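Long-range contact in maltose/maltodextrin-binding protein (Thermus thermophilus, PDB 2GH9), which binds maltotriose in the cleft of a periplasmic-binding-protein fold and probably delivers such maltodextrins to an uptake transporter: residues L105-L117 / P261-V273. Numbering follows the deposited sequence.
With GLC (alpha-D-glucopyranose), chain B.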
loop_
_atom_site.group_PDB
_atom_site.type_symbol
_atom_site.label_atom_id
_atom_site.label_comp_id
_atom_site.label_asym_id
_atom_site.label_seq_id
_atom_site.Cartn_x
_atom_site.Cartn_y
_atom_site.Cartn_z
ATOM N N LEU A 105 -0.166 -18.744 9.757
ATOM C CA LEU A 105 -0.547 -18.064 8.525
ATOM C C LEU A 105 -2.024 -17.642 8.620
ATOM O O LEU A 105 -2.904 -18.485 8.784
ATOM C CB LEU A 105 -0.311 -18.973 7.331
ATOM C CG LEU A 105 -0.359 -18.287 5.967
ATOM C CD1 LEU A 105 0.817 -17.342 5.769
ATOM C CD2 LEU A 105 -0.401 -19.348 4.871
ATOM N N MET A 106 -2.274 -16.332 8.524
ATOM C CA MET A 106 -3.591 -15.749 8.775
ATOM C C MET A 106 -4.325 -15.242 7.511
ATOM O O MET A 106 -5.387 -14.629 7.591
ATOM C CB MET A 106 -3.453 -14.643 9.822
ATOM C CG MET A 106 -2.825 -15.122 11.177
ATOM S SD MET A 106 -3.685 -16.582 11.878
ATOM C CE MET A 106 -5.314 -15.913 12.188
ATOM N N GLY A 107 -3.764 -15.530 6.350
ATOM C CA GLY A 107 -4.401 -15.204 5.077
ATOM C C GLY A 107 -3.541 -15.734 3.960
ATOM O O GLY A 107 -2.458 -16.262 4.198
ATOM N N LEU A 108 -4.042 -15.644 2.740
ATOM C CA LEU A 108 -3.306 -16.122 1.566
ATOM C C LEU A 108 -2.658 -14.924 0.898
ATOM O O LEU A 108 -3.385 -14.097 0.355
ATOM C CB LEU A 108 -4.241 -16.796 0.571
ATOM C CG LEU A 108 -5.097 -17.948 1.106
ATOM C CD1 LEU A 108 -5.932 -18.510 -0.030
ATOM C CD2 LEU A 108 -4.223 -19.005 1.733
ATOM N N PRO A 109 -1.305 -14.827 0.952
ATOM C CA PRO A 109 -0.596 -13.715 0.347
ATOM C C PRO A 109 -0.722 -13.764 -1.170
ATOM O O PRO A 109 -0.538 -14.831 -1.781
ATOM C CB PRO A 109 0.868 -13.932 0.770
ATOM C CG PRO A 109 0.842 -14.934 1.846
ATOM C CD PRO A 109 -0.364 -15.774 1.587
ATOM N N ALA A 110 -1.042 -12.625 -1.775
ATOM C CA ALA A 110 -1.361 -12.598 -3.197
ATOM C C ALA A 110 -0.481 -11.641 -3.985
ATOM O O ALA A 110 0.154 -12.045 -4.965
ATOM C CB ALA A 110 -2.856 -12.277 -3.396
ATOM N N PHE A 111 -0.451 -10.373 -3.571
ATOM C CA PHE A 111 0.202 -9.325 -4.355
ATOM C C PHE A 111 1.097 -8.452 -3.504
ATOM O O PHE A 111 0.833 -8.235 -2.310
ATOM C CB PHE A 111 -0.850 -8.446 -5.042
ATOM C CG PHE A 111 -1.955 -9.225 -5.698
ATOM C CD1 PHE A 111 -1.703 -9.977 -6.835
ATOM C CD2 PHE A 111 -3.238 -9.206 -5.181
ATOM C CE1 PHE A 111 -2.722 -10.725 -7.433
ATOM C CE2 PHE A 111 -4.256 -9.938 -5.789
ATOM C CZ PHE A 111 -3.985 -10.696 -6.916
ATOM N N ALA A 112 2.182 -7.992 -4.103
ATOM C CA ALA A 112 3.083 -7.056 -3.462
ATOM C C ALA A 112 2.975 -5.723 -4.173
ATOM O O ALA A 112 2.676 -5.660 -5.369
ATOM C CB ALA A 112 4.511 -7.582 -3.493
ATOM N N GLU A 113 3.211 -4.648 -3.428
ATOM C CA GLU A 113 3.033 -3.312 -3.952
ATOM C C GLU A 113 3.870 -2.325 -3.167
ATOM O O GLU A 113 4.224 -2.562 -2.029
ATOM C CB GLU A 113 1.571 -2.910 -3.821
ATOM C CG GLU A 113 1.065 -2.925 -2.369
ATOM C CD GLU A 113 -0.426 -2.810 -2.258
ATOM O OE1 GLU A 113 -1.077 -2.985 -3.290
ATOM O OE2 GLU A 113 -0.954 -2.517 -1.146
ATOM N N SER A 114 4.133 -1.187 -3.792
ATOM C CA SER A 114 4.738 -0.054 -3.110
ATOM C C SER A 114 4.422 1.170 -3.928
ATOM O O SER A 114 4.081 1.062 -5.106
ATOM C CB SER A 114 6.267 -0.234 -2.992
ATOM O OG SER A 114 6.928 0.152 -4.186
ATOM N N VAL A 115 4.548 2.347 -3.328
ATOM C CA VAL A 115 4.564 3.557 -4.132
ATOM C C VAL A 115 5.877 3.681 -4.894
ATOM O O VAL A 115 6.901 3.060 -4.569
ATOM C CB VAL A 115 4.282 4.869 -3.296
ATOM C CG1 VAL A 115 2.878 4.804 -2.699
ATOM C CG2 VAL A 115 5.376 5.119 -2.226
ATOM N N ALA A 116 5.809 4.478 -5.951
ATOM C CA ALA A 116 6.942 4.772 -6.810
ATOM C C ALA A 116 6.641 6.050 -7.616
ATOM O O ALA A 116 5.510 6.543 -7.645
ATOM C CB ALA A 116 7.205 3.629 -7.768
ATOM N N LEU A 117 7.671 6.544 -8.284
ATOM C CA LEU A 117 7.543 7.641 -9.206
ATOM C C LEU A 117 6.983 7.068 -10.509
ATOM O O LEU A 117 7.672 6.346 -11.237
ATOM C CB LEU A 117 8.896 8.329 -9.431
ATOM C CG LEU A 117 8.835 9.467 -10.460
ATOM C CD1 LEU A 117 8.005 10.604 -9.883
ATOM C CD2 LEU A 117 10.219 9.912 -10.853
ATOM N N PRO A 261 19.103 6.737 1.024
ATOM C CA PRO A 261 18.197 6.772 -0.117
ATOM C C PRO A 261 16.696 6.717 0.228
ATOM O O PRO A 261 16.296 6.174 1.263
ATOM C CB PRO A 261 18.643 5.562 -0.961
ATOM C CG PRO A 261 20.076 5.349 -0.558
ATOM C CD PRO A 261 20.048 5.601 0.924
ATOM N N TRP A 262 15.880 7.331 -0.621
ATOM C CA TRP A 262 14.450 7.115 -0.579
ATOM C C TRP A 262 14.150 5.597 -0.624
ATOM O O TRP A 262 14.743 4.868 -1.409
ATOM C CB TRP A 262 13.758 7.818 -1.730
ATOM C CG TRP A 262 12.273 7.528 -1.814
ATOM C CD1 TRP A 262 11.272 8.200 -1.173
ATOM C CD2 TRP A 262 11.622 6.539 -2.634
ATOM N NE1 TRP A 262 10.058 7.671 -1.502
ATOM C CE2 TRP A 262 10.236 6.643 -2.387
ATOM C CE3 TRP A 262 12.079 5.545 -3.517
ATOM C CZ2 TRP A 262 9.296 5.822 -3.021
ATOM C CZ3 TRP A 262 11.134 4.703 -4.134
ATOM C CH2 TRP A 262 9.768 4.861 -3.895
ATOM N N GLY A 263 13.223 5.146 0.214
ATOM C CA GLY A 263 12.728 3.769 0.161
ATOM C C GLY A 263 11.320 3.685 0.727
ATOM O O GLY A 263 11.088 4.085 1.875
ATOM N N PRO A 264 10.376 3.144 -0.051
ATOM C CA PRO A 264 8.972 3.090 0.388
ATOM C C PRO A 264 8.649 1.881 1.276
ATOM O O PRO A 264 9.442 0.956 1.339
ATOM C CB PRO A 264 8.219 2.949 -0.944
ATOM C CG PRO A 264 9.165 2.069 -1.764
ATOM C CD PRO A 264 10.554 2.537 -1.391
ATOM N N PHE A 265 7.471 1.892 1.913
ATOM C CA PHE A 265 6.884 0.678 2.461
ATOM C C PHE A 265 6.608 -0.346 1.354
ATOM O O PHE A 265 6.182 0.007 0.259
ATOM C CB PHE A 265 5.543 0.950 3.161
ATOM C CG PHE A 265 5.647 1.534 4.552
ATOM C CD1 PHE A 265 6.445 0.942 5.522
ATOM C CD2 PHE A 265 4.864 2.632 4.906
ATOM C CE1 PHE A 265 6.492 1.443 6.820
ATOM C CE2 PHE A 265 4.896 3.140 6.213
ATOM C CZ PHE A 265 5.724 2.543 7.168
ATOM N N LEU A 266 6.862 -1.613 1.663
ATOM C CA LEU A 266 6.380 -2.737 0.885
ATOM C C LEU A 266 5.116 -3.196 1.580
ATOM O O LEU A 266 5.051 -3.272 2.817
ATOM C CB LEU A 266 7.432 -3.855 0.792
ATOM C CG LEU A 266 8.798 -3.377 0.272
ATOM C CD1 LEU A 266 9.883 -4.442 0.402
ATOM C CD2 LEU A 266 8.713 -2.892 -1.177
ATOM N N GLY A 267 4.082 -3.397 0.788
ATOM C CA GLY A 267 2.809 -3.844 1.290
ATOM C C GLY A 267 2.514 -5.154 0.616
ATOM O O GLY A 267 2.800 -5.315 -0.557
ATOM N N VAL A 268 1.939 -6.083 1.366
ATOM C CA VAL A 268 1.448 -7.323 0.802
ATOM C C VAL A 268 -0.055 -7.352 0.965
ATOM O O VAL A 268 -0.575 -7.186 2.081
ATOM C CB VAL A 268 2.095 -8.561 1.459
ATOM C CG1 VAL A 268 1.591 -9.808 0.798
ATOM C CG2 VAL A 268 3.606 -8.474 1.381
ATOM N N GLN A 269 -0.749 -7.534 -0.158
ATOM C CA GLN A 269 -2.181 -7.728 -0.151
ATOM C C GLN A 269 -2.478 -9.229 -0.128
ATOM O O GLN A 269 -1.904 -9.983 -0.900
ATOM C CB GLN A 269 -2.814 -7.092 -1.381
ATOM C CG GLN A 269 -2.672 -5.574 -1.458
ATOM C CD GLN A 269 -3.727 -4.809 -0.676
ATOM O OE1 GLN A 269 -4.838 -5.285 -0.461
ATOM N NE2 GLN A 269 -3.377 -3.599 -0.256
ATOM N N GLY A 270 -3.395 -9.638 0.742
ATOM C CA GLY A 270 -3.775 -11.046 0.839
ATOM C C GLY A 270 -5.244 -11.252 1.078
ATOM O O GLY A 270 -5.975 -10.337 1.541
ATOM N N VAL A 271 -5.699 -12.459 0.746
ATOM C CA VAL A 271 -7.075 -12.829 0.981
ATOM C C VAL A 271 -7.202 -13.375 2.408
ATOM O O VAL A 271 -6.393 -14.223 2.840
ATOM C CB VAL A 271 -7.584 -13.892 -0.030
ATOM C CG1 VAL A 271 -9.040 -14.218 0.260
ATOM C CG2 VAL A 271 -7.390 -13.417 -1.523
ATOM N N VAL A 272 -8.206 -12.894 3.134
ATOM C CA VAL A 272 -8.493 -13.395 4.482
ATOM C C VAL A 272 -9.910 -13.930 4.539
ATOM O O VAL A 272 -10.823 -13.431 3.871
ATOM C CB VAL A 272 -8.269 -12.334 5.602
ATOM C CG1 VAL A 272 -6.771 -11.949 5.687
ATOM C CG2 VAL A 272 -9.168 -11.109 5.370
ATOM N N VAL A 273 -10.083 -14.981 5.327
ATOM C CA VAL A 273 -11.380 -15.580 5.507
ATOM C C VAL A 273 -11.883 -15.197 6.899
ATOM O O VAL A 273 -11.115 -15.152 7.844
ATOM C CB VAL A 273 -11.307 -17.124 5.255
ATOM C CG1 VAL A 273 -12.621 -17.818 5.666
ATOM C CG2 VAL A 273 -11.023 -17.385 3.787
HETATM C C1 GLC B . -2.958 1.955 -0.893
HETATM C C2 GLC B . -2.221 0.773 -0.292
HETATM C C3 GLC B . -2.526 0.694 1.220
HETATM C C4 GLC B . -2.281 2.007 1.947
HETATM C C5 GLC B . -2.985 3.150 1.220
HETATM C C6 GLC B . -2.617 4.503 1.841
HETATM O O2 GLC B . -2.658 -0.437 -0.917
HETATM O O3 GLC B . -1.772 -0.341 1.814
HETATM O O4 GLC B . -2.757 1.912 3.304
HETATM O O5 GLC B . -2.631 3.157 -0.183
HETATM O O6 GLC B . -3.644 5.480 1.652
HETATM O O HOH W 1 -7.782 -15.771 6.927
HETATM O O HOH W 2 4.577 1.984 -0.490
#
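From Leu-108 to Glu-113 the chain pairs antiparallel with strand 265-273, and a classic beta bulge interrupts the register where Ala-110 N (2.9 Å) and Phe-111 N (3.1 Å) both donate to Gln-269 O. Beyond Glu-113 the direct backbone bonds give way to a water that accepts from Val-115 N and donates to Phe-265 O; a second water links Met-106 O with Val-273 N at the other end. The polar centre is Glu-113 with Gln-269. Glu-113 starts with CG between its backbone N and carbonyl carbon (chi1 59°) and then runs extended past Gly-267, while Gln-269 bends at chi2 to carry its amide obliquely across the carboxylate, the two planes 57° apart. Gln-269 NE2 donates almost straight to Glu-113 OE2 (2.8 Å), meeting it on the syn side though 31° out of the carboxylate plane. The same oxygen accepts the O2 hydroxyl of a bound glucose unit at 2.7 Å, while OE1 forms a salt bridge with Arg-305, so protein and sugar together fix the carboxylate. A glutamine at Glu-113 would probably cost Arg-305 its charged mate and weaken the grip on the sugar hydroxyl. Farther along, Val-115 CG2 packs on Pro-264 CB (3.8 Å), and Val-115 O lies in plane at the Trp-262 ring edge, 3.5 Å from CH2. Gln-269 OE1 is held by Thr-61. Strand 58-63 flanks strand 265-273, strand 306-307 pairs with 104-113, and helix 280-290 packs on Leu-108 and Val-271, placing this buried pair within the mixed sheet that brings Glu-113 and Gln-269 to the sugar pocket.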